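PDB 3OYO: hemopexin fold protein CP4 from Vigna unguiculata, which is a plant seed protein of unsettled role, folded as a four-bladed hemopexin propeller that binds a calcium ion. Local coordinates for residues 112-115 / 116-120; 10-13 / 14-17; 217-220 / 221-225. All coordinates share one frame; numbering follows the deposited sequence.

Contact 1 (112-115 / 116-120). With CA (calcium ion), chain C.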
loop_
_atom_site.group_PDB
_atom_site.type_symbol
_atom_site.label_atom_id
_atom_site.label_comp_id
_atom_site.label_asym_id
_atom_site.label_seq_id
_atom_site.Cartn_x
_atom_site.Cartn_y
_atom_site.Cartn_z
ATOM N N THR A 112 18.298 5.951 -6.211
ATOM C CA THR A 112 18.164 4.739 -5.413
ATOM C C THR A 112 17.303 3.776 -6.209
ATOM O O THR A 112 16.752 4.131 -7.261
ATOM C CB THR A 112 17.482 4.986 -3.993
ATOM O OG1 THR A 112 16.105 5.405 -4.171
ATOM C CG2 THR A 112 18.229 6.024 -3.211
ATOM N N VAL A 113 17.155 2.571 -5.685
ATOM C CA VAL A 113 16.266 1.599 -6.276
ATOM C C VAL A 113 14.807 2.001 -6.234
ATOM O O VAL A 113 14.005 1.426 -6.949
ATOM C CB VAL A 113 16.456 0.201 -5.662
ATOM C CG1 VAL A 113 17.851 -0.269 -5.998
ATOM C CG2 VAL A 113 16.226 0.217 -4.119
ATOM N N PHE A 114 14.472 2.962 -5.364
ATOM C CA PHE A 114 13.108 3.472 -5.228
ATOM C C PHE A 114 12.741 4.470 -6.313
ATOM O O PHE A 114 11.578 4.665 -6.610
ATOM C CB PHE A 114 12.947 4.103 -3.855
ATOM C CG PHE A 114 13.124 3.141 -2.708
ATOM C CD1 PHE A 114 12.026 2.337 -2.250
ATOM C CD2 PHE A 114 14.364 3.043 -2.052
ATOM C CE1 PHE A 114 12.196 1.456 -1.157
ATOM C CE2 PHE A 114 14.549 2.170 -0.970
ATOM C CZ PHE A 114 13.463 1.368 -0.522
ATOM N N GLU A 115 13.739 5.136 -6.894
ATOM C CA GLU A 115 13.496 6.170 -7.901
ATOM C C GLU A 115 12.608 5.679 -9.059
ATOM O O GLU A 115 11.659 6.347 -9.420
ATOM C CB GLU A 115 14.832 6.655 -8.463
ATOM C CG GLU A 115 14.698 7.466 -9.718
ATOM C CD GLU A 115 15.951 8.239 -10.029
ATOM O OE1 GLU A 115 17.019 7.735 -9.748
ATOM O OE2 GLU A 115 15.860 9.355 -10.556
ATOM N N ASP A 116 12.931 4.508 -9.630
ATOM C CA ASP A 116 12.222 3.985 -10.825
ATOM C C ASP A 116 10.836 3.382 -10.585
ATOM O O ASP A 116 10.028 3.281 -11.517
ATOM C CB ASP A 116 13.112 3.030 -11.619
ATOM C CG ASP A 116 14.306 3.742 -12.245
ATOM O OD1 ASP A 116 14.143 4.875 -12.785
ATOM O OD2 ASP A 116 15.420 3.175 -12.182
ATOM N N SER A 117 10.564 3.005 -9.333
ATOM C CA SER A 117 9.285 2.453 -8.913
ATOM C C SER A 117 9.421 1.932 -7.477
ATOM O O SER A 117 10.519 1.671 -6.987
ATOM C CB SER A 117 8.831 1.299 -9.829
ATOM O OG SER A 117 9.611 0.113 -9.597
ATOM N N ILE A 118 8.283 1.768 -6.817
ATOM C CA ILE A 118 8.184 1.247 -5.462
ATOM C C ILE A 118 7.167 0.117 -5.440
ATOM O O ILE A 118 6.029 0.300 -5.877
ATOM C CB ILE A 118 7.734 2.356 -4.455
ATOM C CG1 ILE A 118 8.805 3.457 -4.491
ATOM C CG2 ILE A 118 7.646 1.735 -3.032
ATOM C CD1 ILE A 118 8.635 4.653 -3.560
ATOM N N ASP A 119 7.594 -1.058 -4.973
ATOM C CA ASP A 119 6.687 -2.213 -4.922
ATOM C C ASP A 119 5.447 -1.993 -4.055
ATOM O O ASP A 119 4.363 -2.253 -4.495
ATOM C CB ASP A 119 7.422 -3.432 -4.406
ATOM C CG ASP A 119 8.435 -3.944 -5.403
ATOM O OD1 ASP A 119 8.374 -3.544 -6.579
ATOM O OD2 ASP A 119 9.302 -4.707 -5.005
ATOM N N SER A 120 5.628 -1.558 -2.801
ATOM C CA SER A 120 4.478 -1.365 -1.917
ATOM C C SER A 120 4.967 -0.476 -0.753
ATOM O O SER A 120 6.124 -0.061 -0.728
ATOM C CB SER A 120 3.947 -2.727 -1.372
ATOM O OG SER A 120 5.039 -3.442 -0.813
HETATM CA CA CA C . 2.831 -3.263 -6.097
HETATM O O HOH W 1 15.546 2.953 -9.347
#
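The turn that sets F114 against I118 begins at T112, whose OG1 accepts from F114 N at 3.2 Å, an ST turn. T112 O takes E115 N and also a water, which accepts from D116 N and donates to D116 OD2, tying that carboxylate to the turn. V113 O lies 3.5 Å from S117 O, two acceptors that share the ammonium group of K134 as donor. F114 places its ring with CG anti to its own carbonyl carbon (chi1 -63°); I118 CG1 then comes up at the ring edge, 4.1 Å from F114 CD1. F114 O receives a weak, bent bond from S117 N (3.3 Å, 133°). E115, its CG anti to the backbone N and its chain extended, sends OE1 to the backbone N of N111. Its carboxylate is nearly parallel to that of D116 (planes 13° apart), but E115 OE1 stays 5.1 Å from D116 OD1, which should soften any repulsion. Beyond I118, D119 O binds calcium at 2.4 Å, with N5, D63 and D172 completing the protein ligands. D119 and S120 both face F133 in a classic beta bulge, at the entry to an innermost strand lining the central tunnel of a hemopexin propeller.

Contact 2 (10-13 / 14-17)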
loop_
_atom_site.group_PDB
_atom_site.type_symbol
_atom_site.label_atom_id
_atom_site.label_comp_id
_atom_site.label_asym_id
_atom_site.label_seq_id
_atom_site.Cartn_x
_atom_site.Cartn_y
_atom_site.Cartn_z
ATOM N N SER A 10 -8.505 3.619 4.223
ATOM C CA SER A 10 -9.305 4.822 4.157
ATOM C C SER A 10 -9.409 5.620 5.475
ATOM O O SER A 10 -9.101 5.129 6.578
ATOM C CB SER A 10 -10.704 4.464 3.707
ATOM O OG SER A 10 -11.528 5.619 3.752
ATOM N N SER A 11 -9.870 6.867 5.310
ATOM C CA SER A 11 -10.223 7.717 6.432
ATOM C C SER A 11 -11.509 7.150 7.045
ATOM O O SER A 11 -11.772 7.363 8.223
ATOM C CB SER A 11 -10.429 9.172 5.979
ATOM O OG SER A 11 -11.245 9.230 4.825
ATOM N N SER A 12 -12.300 6.436 6.250
ATOM C CA SER A 12 -13.475 5.734 6.796
ATOM C C SER A 12 -13.027 4.489 7.566
ATOM O O SER A 12 -12.287 3.638 7.069
ATOM C CB SER A 12 -14.465 5.340 5.709
ATOM O OG SER A 12 -14.984 6.462 5.004
ATOM N N GLU A 13 -13.486 4.394 8.793
ATOM C CA GLU A 13 -13.133 3.272 9.667
ATOM C C GLU A 13 -13.422 1.888 9.068
ATOM O O GLU A 13 -14.531 1.593 8.613
ATOM C CB GLU A 13 -13.877 3.411 10.997
ATOM C CG GLU A 13 -13.365 4.587 11.813
ATOM C CD GLU A 13 -12.081 4.255 12.549
ATOM O OE1 GLU A 13 -11.983 3.125 13.071
ATOM O OE2 GLU A 13 -11.170 5.100 12.601
ATOM N N TYR A 14 -12.384 1.060 9.095
ATOM C CA TYR A 14 -12.434 -0.316 8.597
ATOM C C TYR A 14 -12.810 -0.426 7.148
ATOM O O TYR A 14 -13.463 -1.347 6.732
ATOM C CB TYR A 14 -13.284 -1.196 9.519
ATOM C CG TYR A 14 -12.511 -1.432 10.761
ATOM C CD1 TYR A 14 -12.627 -0.569 11.863
ATOM C CD2 TYR A 14 -11.569 -2.429 10.799
ATOM C CE1 TYR A 14 -11.834 -0.723 12.992
ATOM C CE2 TYR A 14 -10.770 -2.602 11.925
ATOM C CZ TYR A 14 -10.903 -1.763 13.010
ATOM O OH TYR A 14 -10.059 -1.972 14.071
ATOM N N GLU A 15 -12.346 0.527 6.372
ATOM C CA GLU A 15 -12.486 0.457 4.928
ATOM C C GLU A 15 -11.093 0.467 4.280
ATOM O O GLU A 15 -10.175 1.187 4.732
ATOM C CB GLU A 15 -13.300 1.635 4.423
ATOM C CG GLU A 15 -14.770 1.470 4.645
ATOM C CD GLU A 15 -15.559 2.607 4.085
ATOM O OE1 GLU A 15 -15.176 3.133 3.033
ATOM O OE2 GLU A 15 -16.580 2.975 4.690
ATOM N N VAL A 16 -10.943 -0.291 3.198
ATOM C CA VAL A 16 -9.659 -0.331 2.496
ATOM C C VAL A 16 -9.864 -0.367 1.001
ATOM O O VAL A 16 -10.845 -0.955 0.528
ATOM C CB VAL A 16 -8.769 -1.538 2.991
ATOM C CG1 VAL A 16 -9.482 -2.874 2.781
ATOM C CG2 VAL A 16 -7.349 -1.523 2.332
ATOM N N TYR A 17 -8.907 0.230 0.269
ATOM C CA TYR A 17 -8.865 0.228 -1.190
ATOM C C TYR A 17 -7.783 -0.761 -1.643
ATOM O O TYR A 17 -6.618 -0.699 -1.206
ATOM C CB TYR A 17 -8.565 1.627 -1.713
ATOM C CG TYR A 17 -9.600 2.672 -1.335
ATOM C CD1 TYR A 17 -10.774 2.840 -2.096
ATOM C CD2 TYR A 17 -9.434 3.479 -0.207
ATOM C CE1 TYR A 17 -11.713 3.804 -1.750
ATOM C CE2 TYR A 17 -10.375 4.410 0.156
ATOM C CZ TYR A 17 -11.518 4.583 -0.620
ATOM O OH TYR A 17 -12.468 5.536 -0.215
HETATM O O HOH W 2 -13.631 5.085 2.041
HETATM O O HOH W 3 -17.212 3.470 7.722
#
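E15 lays its carboxylate against S12, with OE2 3.3 Å from S12 CB, while Y17 CE2 lies obliquely 3.6 Å from S10 CB. The E15 chain gets there by running straight beyond CG (chi2 -177°), which carries the acid back along the loop. S10 holds OG anti to its own backbone N, and this hydroxyl accepts from S12 N at 2.7 Å, forming an ST turn. A water gathers the three polar ends, bonding S10 OG, Y17 OH and E15 OE1; OE1 also has a salt bridge to R26 on the neighbouring strand 23-28, so OE1 has two partners, the water and R26. These residues form the hairpin connection between strands 6-9 and 15-20, the first two of a propeller blade: S10 N donates to E15 O (3.0 Å, 166°), and a type II beta turn from S12 to E15 reverses the chain. In that turn E15 N reaches S12 O at 3.2 Å from above the carbonyl plane, a bent bond, and Y14 takes the positive phi of the third turn position. At the turn's centre E13, folded at chi2, brings OE1 to 3.9 Å from Y14 CE1, its carboxylate plane steeply inclined to the ring at 68°. The Y14 ring itself meets those of H178 and Y29, and the Y17 ring meets that of F8.

Contact 3 (217-220 / 221-225)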
loop_
_atom_site.group_PDB
_atom_site.type_symbol
_atom_site.label_atom_id
_atom_site.label_comp_id
_atom_site.label_asym_id
_atom_site.label_seq_id
_atom_site.Cartn_x
_atom_site.Cartn_y
_atom_site.Cartn_z
ATOM N N PRO A 217 -12.392 -14.167 1.148
ATOM C CA PRO A 217 -13.228 -14.974 0.237
ATOM C C PRO A 217 -14.160 -14.135 -0.635
ATOM O O PRO A 217 -14.489 -14.552 -1.749
ATOM C CB PRO A 217 -14.036 -15.877 1.197
ATOM C CG PRO A 217 -14.006 -15.150 2.498
ATOM C CD PRO A 217 -12.614 -14.574 2.555
ATOM N N VAL A 218 -14.560 -12.950 -0.144
ATOM C CA VAL A 218 -15.411 -12.042 -0.924
ATOM C C VAL A 218 -14.776 -11.622 -2.258
ATOM O O VAL A 218 -15.471 -11.116 -3.133
ATOM C CB VAL A 218 -15.875 -10.799 -0.106
ATOM C CG1 VAL A 218 -14.803 -9.666 -0.116
ATOM C CG2 VAL A 218 -17.179 -10.285 -0.599
ATOM N N LEU A 219 -13.477 -11.857 -2.448
ATOM C CA LEU A 219 -12.846 -11.426 -3.705
ATOM C C LEU A 219 -12.971 -12.532 -4.741
ATOM O O LEU A 219 -12.699 -12.341 -5.940
ATOM C CB LEU A 219 -11.374 -11.021 -3.479
ATOM C CG LEU A 219 -11.098 -9.821 -2.562
ATOM C CD1 LEU A 219 -9.631 -9.623 -2.541
ATOM C CD2 LEU A 219 -11.848 -8.554 -3.005
ATOM N N LYS A 220 -13.381 -13.708 -4.266
ATOM C CA LYS A 220 -13.494 -14.880 -5.151
ATOM C C LYS A 220 -14.388 -14.585 -6.347
ATOM O O LYS A 220 -15.488 -14.082 -6.186
ATOM C CB LYS A 220 -14.030 -16.090 -4.394
ATOM C CG LYS A 220 -13.099 -16.652 -3.367
ATOM C CD LYS A 220 -13.840 -17.797 -2.650
ATOM C CE LYS A 220 -13.011 -18.495 -1.564
ATOM N NZ LYS A 220 -13.996 -19.341 -0.795
ATOM N N GLY A 221 -13.872 -14.881 -7.538
ATOM C CA GLY A 221 -14.598 -14.670 -8.794
ATOM C C GLY A 221 -14.546 -13.250 -9.292
ATOM O O GLY A 221 -15.266 -12.880 -10.200
ATOM N N ILE A 222 -13.682 -12.452 -8.672
ATOM C CA ILE A 222 -13.511 -11.052 -9.002
ATOM C C ILE A 222 -12.027 -10.828 -9.147
ATOM O O ILE A 222 -11.585 -10.173 -10.095
ATOM C CB ILE A 222 -14.121 -10.143 -7.907
ATOM C CG1 ILE A 222 -15.621 -10.467 -7.750
ATOM C CG2 ILE A 222 -13.858 -8.654 -8.229
ATOM C CD1 ILE A 222 -16.328 -9.733 -6.637
ATOM N N PHE A 223 -11.259 -11.388 -8.208
ATOM C CA PHE A 223 -9.808 -11.363 -8.249
ATOM C C PHE A 223 -9.383 -12.791 -8.553
ATOM O O PHE A 223 -10.030 -13.716 -8.106
ATOM C CB PHE A 223 -9.225 -10.855 -6.901
ATOM C CG PHE A 223 -9.211 -9.357 -6.780
ATOM C CD1 PHE A 223 -8.033 -8.638 -6.993
ATOM C CD2 PHE A 223 -10.372 -8.663 -6.523
ATOM C CE1 PHE A 223 -8.020 -7.225 -6.901
ATOM C CE2 PHE A 223 -10.380 -7.251 -6.459
ATOM C CZ PHE A 223 -9.173 -6.537 -6.666
ATOM N N PRO A 224 -8.320 -12.989 -9.355
ATOM C CA PRO A 224 -7.528 -11.995 -10.083
ATOM C C PRO A 224 -8.342 -11.211 -11.143
ATOM O O PRO A 224 -9.258 -11.742 -11.770
ATOM C CB PRO A 224 -6.423 -12.833 -10.744
ATOM C CG PRO A 224 -7.061 -14.211 -10.911
ATOM C CD PRO A 224 -7.856 -14.366 -9.620
ATOM N N VAL A 225 -7.984 -9.947 -11.311
ATOM C CA VAL A 225 -8.670 -8.997 -12.192
ATOM C C VAL A 225 -8.176 -9.112 -13.622
ATOM O O VAL A 225 -7.056 -9.560 -13.889
ATOM C CB VAL A 225 -8.442 -7.562 -11.674
ATOM C CG1 VAL A 225 -8.575 -6.535 -12.792
ATOM C CG2 VAL A 225 -9.395 -7.262 -10.495
ATOM O OXT VAL A 225 -8.914 -8.717 -14.536
#
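Both L219 (chi1 -63°) and F223 (chi1 -82°) turn CG anti to their own carbonyl carbon, and this brings the leucine branch obliquely across the phenyl ring. L219 CD2 is 3.8 Å from F223 CD2, while CD1 of the same leucine leans over one ring face. V225 CG2 sits 3.8 Å above the plane of the F223 ring on the opposite face, over its centre, so the phenyl is sandwiched between aliphatic groups. The backbone makes this possible by a tight reversal: K220 and G221 have the torsions of a type II beta turn, G221 supplying the positive phi. F223 N approaches L219 O in the carbonyl plane and nearly straight (2.9 Å, 168°), whereas I222 N, also 2.9 Å from L219 O, comes in bent and tilted from that plane. I222 CB lies 3.3 Å from L219 O, on the way out to I38 and L42 of strand 37-44. L219 touches L27, and F223 reaches V25 and A20, so the C-terminal tail is laid against the sheet of strands 6-9 to 37-44. The chemistry implies shared work: two N-H groups on one carbonyl fix the backbone turn, while the ring between aliphatic groups adds apolar contact.

From the N terminus, contact 2 comes first, closing the hairpin loop between strands 6-9 and 15-20. Contact 1 follows in the connection from helix 102-105 to strand 120-123, with its turn leading to the calcium ion. Contact 3 comes last, where the tail after helix 212-215 folds back on strands 15-20, 23-28 and 37-44, joining the chain's end to its first sheet. The three lie in series, neither nested nor crossing. Contacts 1 and 2 are on opposite sides of the chain's centre, about 25 Å between centres. Contacts 2 and 3 are nearer, about 19 Å between centres, and share strand 15-20: residues 14-17 enter it and the tail covers A20.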